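Local coordinates for protein beta-galactosidase (Bacillus circulans subsp. alkalophilus, PDB 3TTY) that hydrolyses terminal beta-galactosyl residues as a TIM-barrel glycoside hydrolase that assembles from three subunits and binds galactose and zinc, at residues M640-G645 / A662-R667; E515-L520 / G544-V549; P94-V99 / P116-Y121. All blocks are in the same frame, centred on the assembly; numbering follows the deposited sequence.

Interaction 1. Residues M640-G645 / A662-R667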
loop_
_atom_site.group_PDB
_atom_site.type_symbol
_atom_site.label_atom_id
_atom_site.label_comp_id
_atom_site.label_asym_id
_atom_site.label_seq_id
_atom_site.Cartn_x
_atom_site.Cartn_y
_atom_site.Cartn_z
ATOM N N MET A 640 -8.707 -36.637 -23.086
ATOM C CA MET A 640 -9.062 -35.870 -24.274
ATOM C C MET A 640 -8.717 -36.648 -25.538
ATOM O O MET A 640 -7.770 -37.436 -25.546
ATOM C CB MET A 640 -8.324 -34.527 -24.263
ATOM C CG MET A 640 -9.183 -33.324 -24.612
ATOM S SD MET A 640 -10.335 -32.846 -23.322
ATOM C CE MET A 640 -11.187 -31.488 -24.119
ATOM N N THR A 641 -9.479 -36.427 -26.606
ATOM C CA THR A 641 -9.230 -37.119 -27.873
ATOM C C THR A 641 -8.991 -36.150 -29.031
ATOM O O THR A 641 -9.513 -35.041 -29.051
ATOM C CB THR A 641 -10.373 -38.113 -28.234
ATOM O OG1 THR A 641 -11.527 -37.393 -28.675
ATOM C CG2 THR A 641 -10.758 -38.948 -27.022
ATOM N N PHE A 642 -8.187 -36.573 -29.998
ATOM C CA PHE A 642 -7.838 -35.703 -31.107
ATOM C C PHE A 642 -7.397 -36.527 -32.298
ATOM O O PHE A 642 -6.907 -37.645 -32.141
ATOM C CB PHE A 642 -6.708 -34.743 -30.698
ATOM C CG PHE A 642 -5.401 -35.435 -30.380
ATOM C CD1 PHE A 642 -5.154 -35.939 -29.108
ATOM C CD2 PHE A 642 -4.420 -35.583 -31.353
ATOM C CE1 PHE A 642 -3.950 -36.579 -28.816
ATOM C CE2 PHE A 642 -3.204 -36.215 -31.064
ATOM C CZ PHE A 642 -2.972 -36.713 -29.796
ATOM N N ASP A 643 -7.568 -35.966 -33.492
ATOM C CA ASP A 643 -7.076 -36.602 -34.702
ATOM C C ASP A 643 -5.575 -36.372 -34.766
ATOM O O ASP A 643 -5.111 -35.231 -34.798
ATOM C CB ASP A 643 -7.788 -36.036 -35.936
ATOM C CG ASP A 643 -7.360 -36.712 -37.234
ATOM O OD1 ASP A 643 -6.678 -37.760 -37.199
ATOM O OD2 ASP A 643 -7.722 -36.190 -38.308
ATOM N N ALA A 644 -4.815 -37.458 -34.764
ATOM C CA ALA A 644 -3.369 -37.358 -34.717
ATOM C C ALA A 644 -2.796 -37.335 -36.121
ATOM O O ALA A 644 -1.580 -37.324 -36.303
ATOM C CB ALA A 644 -2.783 -38.511 -33.915
ATOM N N GLY A 645 -3.679 -37.322 -37.115
ATOM C CA GLY A 645 -3.258 -37.424 -38.502
ATOM C C GLY A 645 -3.036 -38.871 -38.900
ATOM O O GLY A 645 -2.928 -39.750 -38.041
ATOM N N ALA A 662 -6.803 -40.450 -31.557
ATOM C CA ALA A 662 -6.012 -40.852 -30.400
ATOM C C ALA A 662 -6.533 -40.177 -29.151
ATOM O O ALA A 662 -7.062 -39.061 -29.202
ATOM C CB ALA A 662 -4.545 -40.527 -30.600
ATOM N N THR A 663 -6.407 -40.872 -28.026
ATOM C CA THR A 663 -6.733 -40.270 -26.743
ATOM C C THR A 663 -5.458 -40.022 -25.954
ATOM O O THR A 663 -4.425 -40.662 -26.173
ATOM C CB THR A 663 -7.710 -41.124 -25.913
ATOM O OG1 THR A 663 -7.058 -42.331 -25.503
ATOM C CG2 THR A 663 -8.951 -41.466 -26.727
ATOM N N ILE A 664 -5.546 -39.064 -25.047
ATOM C CA ILE A 664 -4.426 -38.670 -24.223
ATOM C C ILE A 664 -5.016 -38.425 -22.848
ATOM O O ILE A 664 -6.021 -37.730 -22.712
ATOM C CB ILE A 664 -3.746 -37.397 -24.780
ATOM C CG1 ILE A 664 -2.447 -37.091 -24.023
ATOM C CG2 ILE A 664 -4.715 -36.219 -24.762
ATOM C CD1 ILE A 664 -1.704 -35.835 -24.534
ATOM N N PRO A 665 -4.419 -39.034 -21.824
ATOM C CA PRO A 665 -4.998 -38.970 -20.480
ATOM C C PRO A 665 -4.930 -37.565 -19.907
ATOM O O PRO A 665 -4.184 -36.729 -20.421
ATOM C CB PRO A 665 -4.096 -39.909 -19.659
ATOM C CG PRO A 665 -3.313 -40.714 -20.658
ATOM C CD PRO A 665 -3.192 -39.849 -21.876
ATOM N N ALA A 666 -5.706 -37.310 -18.856
ATOM C CA ALA A 666 -5.545 -36.096 -18.073
ATOM C C ALA A 666 -4.065 -35.896 -17.771
ATOM O O ALA A 666 -3.370 -36.845 -17.433
ATOM C CB ALA A 666 -6.347 -36.190 -16.764
ATOM N N ARG A 667 -3.589 -34.659 -17.895
ATOM C CA ARG A 667 -2.194 -34.317 -17.613
ATOM C C ARG A 667 -1.201 -35.076 -18.484
ATOM O O ARG A 667 -0.002 -35.085 -18.200
ATOM C CB ARG A 667 -1.865 -34.578 -16.144
ATOM C CG ARG A 667 -2.189 -33.426 -15.218
ATOM C CD ARG A 667 -3.674 -33.271 -14.968
ATOM N NE ARG A 667 -3.962 -31.918 -14.497
ATOM C CZ ARG A 667 -4.590 -31.618 -13.366
ATOM N NH1 ARG A 667 -5.032 -32.574 -12.562
ATOM N NH2 ARG A 667 -4.782 -30.345 -13.049
#
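Phe642 and Ala662 face each other as a hydrogen-bonded pair of the two-stranded antiparallel sheet formed by strands 640-643 and 661-664. Phe642 N donates to Ala662 O at 2.8 Å, and Ala662 N returns a bond to Phe642 O. The pair Met640 and Ile664 repeats the exchange, with Met640 N to Ile664 O at 2.9 Å and Ile664 N to Met640 O alongside it. Between them, Thr641 and Thr663 form a non-hydrogen-bonded pair whose CA atoms are 4.2 Å apart. Here the CA-H groups turn inward: Thr641 CA lies 3.2 Å from Ala662 O, and Thr663 CA approaches Met640 O in the same way.

The side chains divide by face. The two threonines lie side by side on the exposed face, while Met640, Phe642, Ala662 and Ile664 are on the other, the end of Met640 leading away. CG of Phe642 stands between its own backbone N and carbonyl carbon (chi1 65°), and the ring comes over the neighbouring strand. Ala662 CB sits above one ring face, displaced toward the rim and 4.2 Å from Phe642 CZ. At the ring edge, Phe642 CE1 meets Ile664 CB at 4.1 Å. Next along this face, Ile664 CG2 packs against Met640 CB.

Val632 and Met670, from strands 627-634 and 669-674, touch both Phe642 and Ile664, while Leu611 and Pro614 also touch the Phe642 side chain. At the strand's end, Asp643 OD1 accepts from Gly645 N in an Asx turn. Main-chain bonds thus hold the two strands together, leaving the apolar side chains of one face to pack on the larger sheet of the C-terminal domain.

Interaction 2. Residues E515-L520 / G544-V549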
loop_
_atom_site.group_PDB
_atom_site.type_symbol
_atom_site.label_atom_id
_atom_site.label_comp_id
_atom_site.label_asym_id
_atom_site.label_seq_id
_atom_site.Cartn_x
_atom_site.Cartn_y
_atom_site.Cartn_z
ATOM N N GLU A 515 -3.207 9.702 -35.670
ATOM C CA GLU A 515 -3.320 11.089 -35.216
ATOM C C GLU A 515 -3.225 11.277 -33.702
ATOM O O GLU A 515 -2.436 12.092 -33.225
ATOM C CB GLU A 515 -4.620 11.709 -35.717
ATOM C CG GLU A 515 -4.911 13.075 -35.146
ATOM C CD GLU A 515 -6.178 13.679 -35.728
ATOM O OE1 GLU A 515 -6.546 13.299 -36.855
ATOM O OE2 GLU A 515 -6.813 14.521 -35.058
ATOM N N GLU A 516 -4.045 10.544 -32.952
ATOM C CA GLU A 516 -4.052 10.663 -31.490
ATOM C C GLU A 516 -4.476 9.344 -30.860
ATOM O O GLU A 516 -5.062 8.491 -31.524
ATOM C CB GLU A 516 -4.973 11.800 -31.017
ATOM C CG GLU A 516 -6.445 11.622 -31.391
ATOM C CD GLU A 516 -7.287 12.804 -30.970
ATOM O OE1 GLU A 516 -8.521 12.743 -31.128
ATOM O OE2 GLU A 516 -6.713 13.806 -30.489
ATOM N N ILE A 517 -4.180 9.175 -29.579
ATOM C CA ILE A 517 -4.526 7.929 -28.919
ATOM C C ILE A 517 -5.414 8.184 -27.697
ATOM O O ILE A 517 -5.176 9.116 -26.921
ATOM C CB ILE A 517 -3.263 7.101 -28.556
ATOM C CG1 ILE A 517 -3.630 5.623 -28.356
ATOM C CG2 ILE A 517 -2.545 7.701 -27.340
ATOM C CD1 ILE A 517 -2.426 4.694 -28.209
ATOM N N ASP A 518 -6.448 7.360 -27.550
ATOM C CA ASP A 518 -7.418 7.507 -26.473
ATOM C C ASP A 518 -7.313 6.389 -25.421
ATOM O O ASP A 518 -7.402 5.205 -25.745
ATOM C CB ASP A 518 -8.824 7.532 -27.059
ATOM C CG ASP A 518 -9.878 7.806 -26.014
ATOM O OD1 ASP A 518 -9.604 8.621 -25.106
ATOM O OD2 ASP A 518 -10.966 7.196 -26.096
ATOM N N ALA A 519 -7.121 6.775 -24.163
ATOM C CA ALA A 519 -7.079 5.815 -23.064
ATOM C C ALA A 519 -8.480 5.576 -22.489
ATOM O O ALA A 519 -9.159 6.515 -22.077
ATOM C CB ALA A 519 -6.133 6.298 -21.976
ATOM N N LEU A 520 -8.918 4.321 -22.473
ATOM C CA LEU A 520 -10.221 3.993 -21.893
ATOM C C LEU A 520 -10.139 3.830 -20.373
ATOM O O LEU A 520 -9.209 3.203 -19.849
ATOM C CB LEU A 520 -10.796 2.718 -22.529
ATOM C CG LEU A 520 -10.949 2.767 -24.056
ATOM C CD1 LEU A 520 -11.729 1.562 -24.553
ATOM C CD2 LEU A 520 -11.600 4.077 -24.510
ATOM N N GLY A 544 -10.307 -2.811 -26.242
ATOM C CA GLY A 544 -10.175 -1.990 -25.055
ATOM C C GLY A 544 -8.798 -1.440 -24.745
ATOM O O GLY A 544 -7.870 -1.523 -25.551
ATOM N N ILE A 545 -8.689 -0.865 -23.551
ATOM C CA ILE A 545 -7.442 -0.323 -23.034
ATOM C C ILE A 545 -7.032 0.955 -23.755
ATOM O O ILE A 545 -7.163 2.042 -23.197
ATOM C CB ILE A 545 -6.323 -1.363 -23.035
ATOM C CG1 ILE A 545 -6.821 -2.659 -22.389
ATOM C CG2 ILE A 545 -5.113 -0.829 -22.276
ATOM C CD1 ILE A 545 -5.723 -3.684 -22.121
ATOM N N LEU A 546 -6.546 0.840 -24.986
ATOM C CA LEU A 546 -6.224 2.038 -25.763
ATOM C C LEU A 546 -6.823 1.974 -27.157
ATOM O O LEU A 546 -6.897 0.913 -27.754
ATOM C CB LEU A 546 -4.706 2.252 -25.847
ATOM C CG LEU A 546 -4.008 2.748 -24.575
ATOM C CD1 LEU A 546 -2.599 2.167 -24.446
ATOM C CD2 LEU A 546 -3.976 4.266 -24.510
ATOM N N CYS A 547 -7.239 3.121 -27.676
ATOM C CA CYS A 547 -7.765 3.198 -29.032
ATOM C C CYS A 547 -6.988 4.236 -29.821
ATOM O O CYS A 547 -7.055 5.428 -29.523
ATOM C CB CYS A 547 -9.252 3.560 -29.028
ATOM S SG CYS A 547 -10.361 2.286 -28.342
ATOM N N ASP A 548 -6.242 3.778 -30.820
ATOM C CA ASP A 548 -5.573 4.689 -31.741
ATOM C C ASP A 548 -6.581 5.254 -32.737
ATOM O O ASP A 548 -7.349 4.503 -33.329
ATOM C CB ASP A 548 -4.475 3.946 -32.501
ATOM C CG ASP A 548 -3.109 4.562 -32.299
ATOM O OD1 ASP A 548 -3.046 5.682 -31.736
ATOM O OD2 ASP A 548 -2.106 3.935 -32.712
ATOM N N VAL A 549 -6.587 6.569 -32.933
ATOM C CA VAL A 549 -7.445 7.169 -33.965
ATOM C C VAL A 549 -6.580 7.401 -35.188
ATOM O O VAL A 549 -5.692 8.250 -35.151
ATOM C CB VAL A 549 -8.051 8.499 -33.493
ATOM C CG1 VAL A 549 -8.906 9.135 -34.592
ATOM C CG2 VAL A 549 -8.869 8.275 -32.239
HETATM O O HOH W 1 -6.566 2.646 -20.568
#
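Ile517 and Asp548 oppose each other in an antiparallel two-stranded sheet, strands 512-519 and 546-552, that carries a classic beta bulge where Glu515 and Glu516 both face Val549. From CB outward, the Ile517 side chain runs past the Asp548 carboxylate: CB lies 3.5 Å from Asp548 OD1, and CG1 is similarly near that oxygen and also approaches Cys547 O. CG1 stands anti to the backbone N (chi1 -159°), and CD1, still within 3.7 Å of Asp548 OD1, ends 4.0 Å from Leu546 CD2. The same Leu546 methyl reaches Ala519 CB, giving this face an apolar patch. The other carboxylate oxygen, Asp548 OD2, is bonded to Tyr584 OH.

On the face of Glu516, Asp518, Cys547 and Val549, Glu516 CG lies alongside Val549 CB. Glu516 OE1 forms a salt bridge with Arg371 of the second subunit and also bonds to Tyr565 OH of its own chain; Asp518 OD1 forms a salt bridge with Arg323 of the second subunit. This strand pair of the trimerisation domain therefore takes part directly in the subunit interface, while Asp518 OD2 is held by Tyr566 of its own chain.

At the bulge Val549 O accepts from Glu515 N, and Val549 N donates to Glu516 O at 2.8 Å in a nearly straight bond (169°). At the far end Leu520 N donates to Ile545 O at 3.0 Å. One water donates to both Leu520 O and Ile545 O, each 2.8 Å from the water oxygen.

Interaction 3. Residues P94-V99 / P116-Y121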
loop_
_atom_site.group_PDB
_atom_site.type_symbol
_atom_site.label_atom_id
_atom_site.label_comp_id
_atom_site.label_asym_id
_atom_site.label_seq_id
_atom_site.Cartn_x
_atom_site.Cartn_y
_atom_site.Cartn_z
ATOM N N PRO A 94 32.233 -3.102 3.377
ATOM C CA PRO A 94 30.870 -2.633 3.112
ATOM C C PRO A 94 30.644 -2.182 1.655
ATOM O O PRO A 94 29.483 -2.106 1.246
ATOM C CB PRO A 94 30.683 -1.452 4.091
ATOM C CG PRO A 94 31.793 -1.529 5.055
ATOM C CD PRO A 94 32.930 -2.268 4.369
ATOM N N ASP A 95 31.702 -1.906 0.884
ATOM C CA ASP A 95 31.528 -1.551 -0.541
ATOM C C ASP A 95 30.871 -2.702 -1.300
ATOM O O ASP A 95 30.402 -2.560 -2.418
ATOM C CB ASP A 95 32.871 -1.177 -1.202
ATOM C CG ASP A 95 33.792 -2.376 -1.386
ATOM O OD1 ASP A 95 34.565 -2.684 -0.457
ATOM O OD2 ASP A 95 33.742 -3.009 -2.460
ATOM N N VAL A 96 30.824 -3.854 -0.665
ATOM C CA VAL A 96 30.208 -5.024 -1.264
ATOM C C VAL A 96 28.677 -4.933 -1.193
ATOM O O VAL A 96 27.965 -5.557 -1.974
ATOM C CB VAL A 96 30.769 -6.281 -0.579
ATOM C CG1 VAL A 96 29.668 -7.126 0.047
ATOM C CG2 VAL A 96 31.650 -7.051 -1.551
ATOM N N LEU A 97 28.185 -4.083 -0.296
ATOM C CA LEU A 97 26.757 -3.994 -0.017
ATOM C C LEU A 97 26.059 -2.922 -0.857
ATOM O O LEU A 97 26.620 -1.847 -1.123
ATOM C CB LEU A 97 26.542 -3.705 1.462
ATOM C CG LEU A 97 27.017 -4.758 2.465
ATOM C CD1 LEU A 97 27.072 -4.160 3.864
ATOM C CD2 LEU A 97 26.131 -6.008 2.442
ATOM N N ARG A 98 24.820 -3.203 -1.248
ATOM C CA ARG A 98 24.072 -2.285 -2.102
ATOM C C ARG A 98 23.433 -1.134 -1.325
ATOM O O ARG A 98 23.295 -1.188 -0.098
ATOM C CB ARG A 98 23.001 -3.034 -2.899
ATOM C CG ARG A 98 23.573 -3.868 -4.020
ATOM C CD ARG A 98 22.509 -4.571 -4.814
ATOM N NE ARG A 98 23.115 -5.474 -5.791
ATOM C CZ ARG A 98 22.428 -6.337 -6.537
ATOM N NH1 ARG A 98 21.103 -6.427 -6.422
ATOM N NH2 ARG A 98 23.067 -7.129 -7.382
ATOM N N VAL A 99 23.093 -0.081 -2.060
ATOM C CA VAL A 99 22.228 0.971 -1.576
ATOM C C VAL A 99 20.921 0.833 -2.358
ATOM O O VAL A 99 20.926 0.687 -3.592
ATOM C CB VAL A 99 22.884 2.341 -1.757
ATOM C CG1 VAL A 99 21.859 3.463 -1.658
ATOM C CG2 VAL A 99 23.959 2.514 -0.709
ATOM N N PRO A 116 27.430 -4.593 -8.062
ATOM C CA PRO A 116 28.123 -5.088 -9.256
ATOM C C PRO A 116 29.283 -4.173 -9.642
ATOM O O PRO A 116 30.097 -4.532 -10.479
ATOM C CB PRO A 116 27.034 -5.048 -10.328
ATOM C CG PRO A 116 26.155 -3.935 -9.901
ATOM C CD PRO A 116 26.144 -3.957 -8.395
ATOM N N ASN A 117 29.358 -3.002 -9.028
ATOM C CA ASN A 117 30.466 -2.100 -9.283
ATOM C C ASN A 117 31.431 -2.041 -8.114
ATOM O O ASN A 117 32.174 -1.077 -7.962
ATOM C CB ASN A 117 29.956 -0.706 -9.651
ATOM C CG ASN A 117 29.506 -0.631 -11.091
ATOM O OD1 ASN A 117 30.282 -0.931 -12.002
ATOM N ND2 ASN A 117 28.241 -0.279 -11.309
ATOM N N SER A 118 31.425 -3.094 -7.302
ATOM C CA SER A 118 32.235 -3.153 -6.088
ATOM C C SER A 118 33.637 -3.714 -6.332
ATOM O O SER A 118 33.797 -4.813 -6.851
ATOM C CB SER A 118 31.512 -3.978 -5.024
ATOM O OG SER A 118 32.407 -4.433 -4.028
ATOM N N PRO A 119 34.669 -2.953 -5.943
ATOM C CA PRO A 119 36.033 -3.451 -6.143
ATOM C C PRO A 119 36.299 -4.707 -5.310
ATOM O O PRO A 119 37.012 -5.615 -5.746
ATOM C CB PRO A 119 36.919 -2.287 -5.659
ATOM C CG PRO A 119 36.019 -1.094 -5.602
ATOM C CD PRO A 119 34.638 -1.605 -5.344
ATOM N N THR A 120 35.744 -4.764 -4.112
ATOM C CA THR A 120 35.952 -5.937 -3.274
ATOM C C THR A 120 35.294 -7.173 -3.867
ATOM O O THR A 120 35.933 -8.206 -4.029
ATOM C CB THR A 120 35.465 -5.709 -1.854
ATOM O OG1 THR A 120 36.283 -4.701 -1.257
ATOM C CG2 THR A 120 35.554 -7.004 -1.048
ATOM N N TYR A 121 34.024 -7.050 -4.223
ATOM C CA TYR A 121 33.290 -8.159 -4.813
ATOM C C TYR A 121 33.948 -8.683 -6.095
ATOM O O TYR A 121 34.069 -9.890 -6.296
ATOM C CB TYR A 121 31.850 -7.743 -5.098
ATOM C CG TYR A 121 31.054 -8.813 -5.800
ATOM C CD1 TYR A 121 30.646 -9.947 -5.128
ATOM C CD2 TYR A 121 30.706 -8.683 -7.135
ATOM C CE1 TYR A 121 29.914 -10.925 -5.758
ATOM C CE2 TYR A 121 29.980 -9.668 -7.781
ATOM C CZ TYR A 121 29.592 -10.786 -7.088
ATOM O OH TYR A 121 28.871 -11.770 -7.719
#
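Asp95 OD2 is gripped by two donors from the start of helix 119-135. Ser118 OG donates to it at 2.5 Å from the anti side, 28° out of the carboxylate plane, and Thr120 N approaches on the syn side at 3.1 Å. The other oxygen, Asp95 OD1, uses its syn lone pair to accept from Thr120 OG1 at 2.8 Å. Three bonds from two residues thus fix the rotation of the carboxylate, whose CG stands between the backbone N and carbonyl carbon of Asp95 (chi1 70°). The side chains of Asp95 and Thr120 cross at about a right angle. The negative charge lies beside the N-terminal end of the helix, where the helix dipole would be expected to stabilise it.

Ser118 OG also works in the other direction, accepting from Tyr121 N at 3.1 Å in an almost straight bond (171°). Next to this polar cluster, Val96 CG2 packs 3.6 Å from Tyr121 CB and also meets Thr120 CG2. Met89 of helix 87-92 touches both Val96 and Thr120.

Further along, Arg98 extends until its NE lies 4.3 Å from Pro116 CD. Its guanidinium is held by the backbone oxygens Gly152 O and Ser114 O, close to the zinc site of Cys115, Cys155, Cys157 and Cys160. Ser118 is a helix N-cap, here braced by an aspartate from the 3-10 segment 94-96 beside the four-cysteine zinc site of the catalytic TIM-barrel domain.

In the fold
The three contacts belong to three different domains and do not touch; their centres lie 43 to 55 Å apart. Interactions 1 and 2 each join the two strands of a small antiparallel sheet, whereas interaction 3 ties a loop to the start of a helix and is the most buried. Main-chain bonds carry both strand pairs, but interaction 1 lies away from the other subunits and turns an apolar face inward, while interaction 2 sends acidic side chains to arginines of the second subunit. Interaction 3 instead centres on one carboxylate, held by two side-chain hydroxyls and a backbone N-H, near the zinc ion, across the chain's centre from interaction 1.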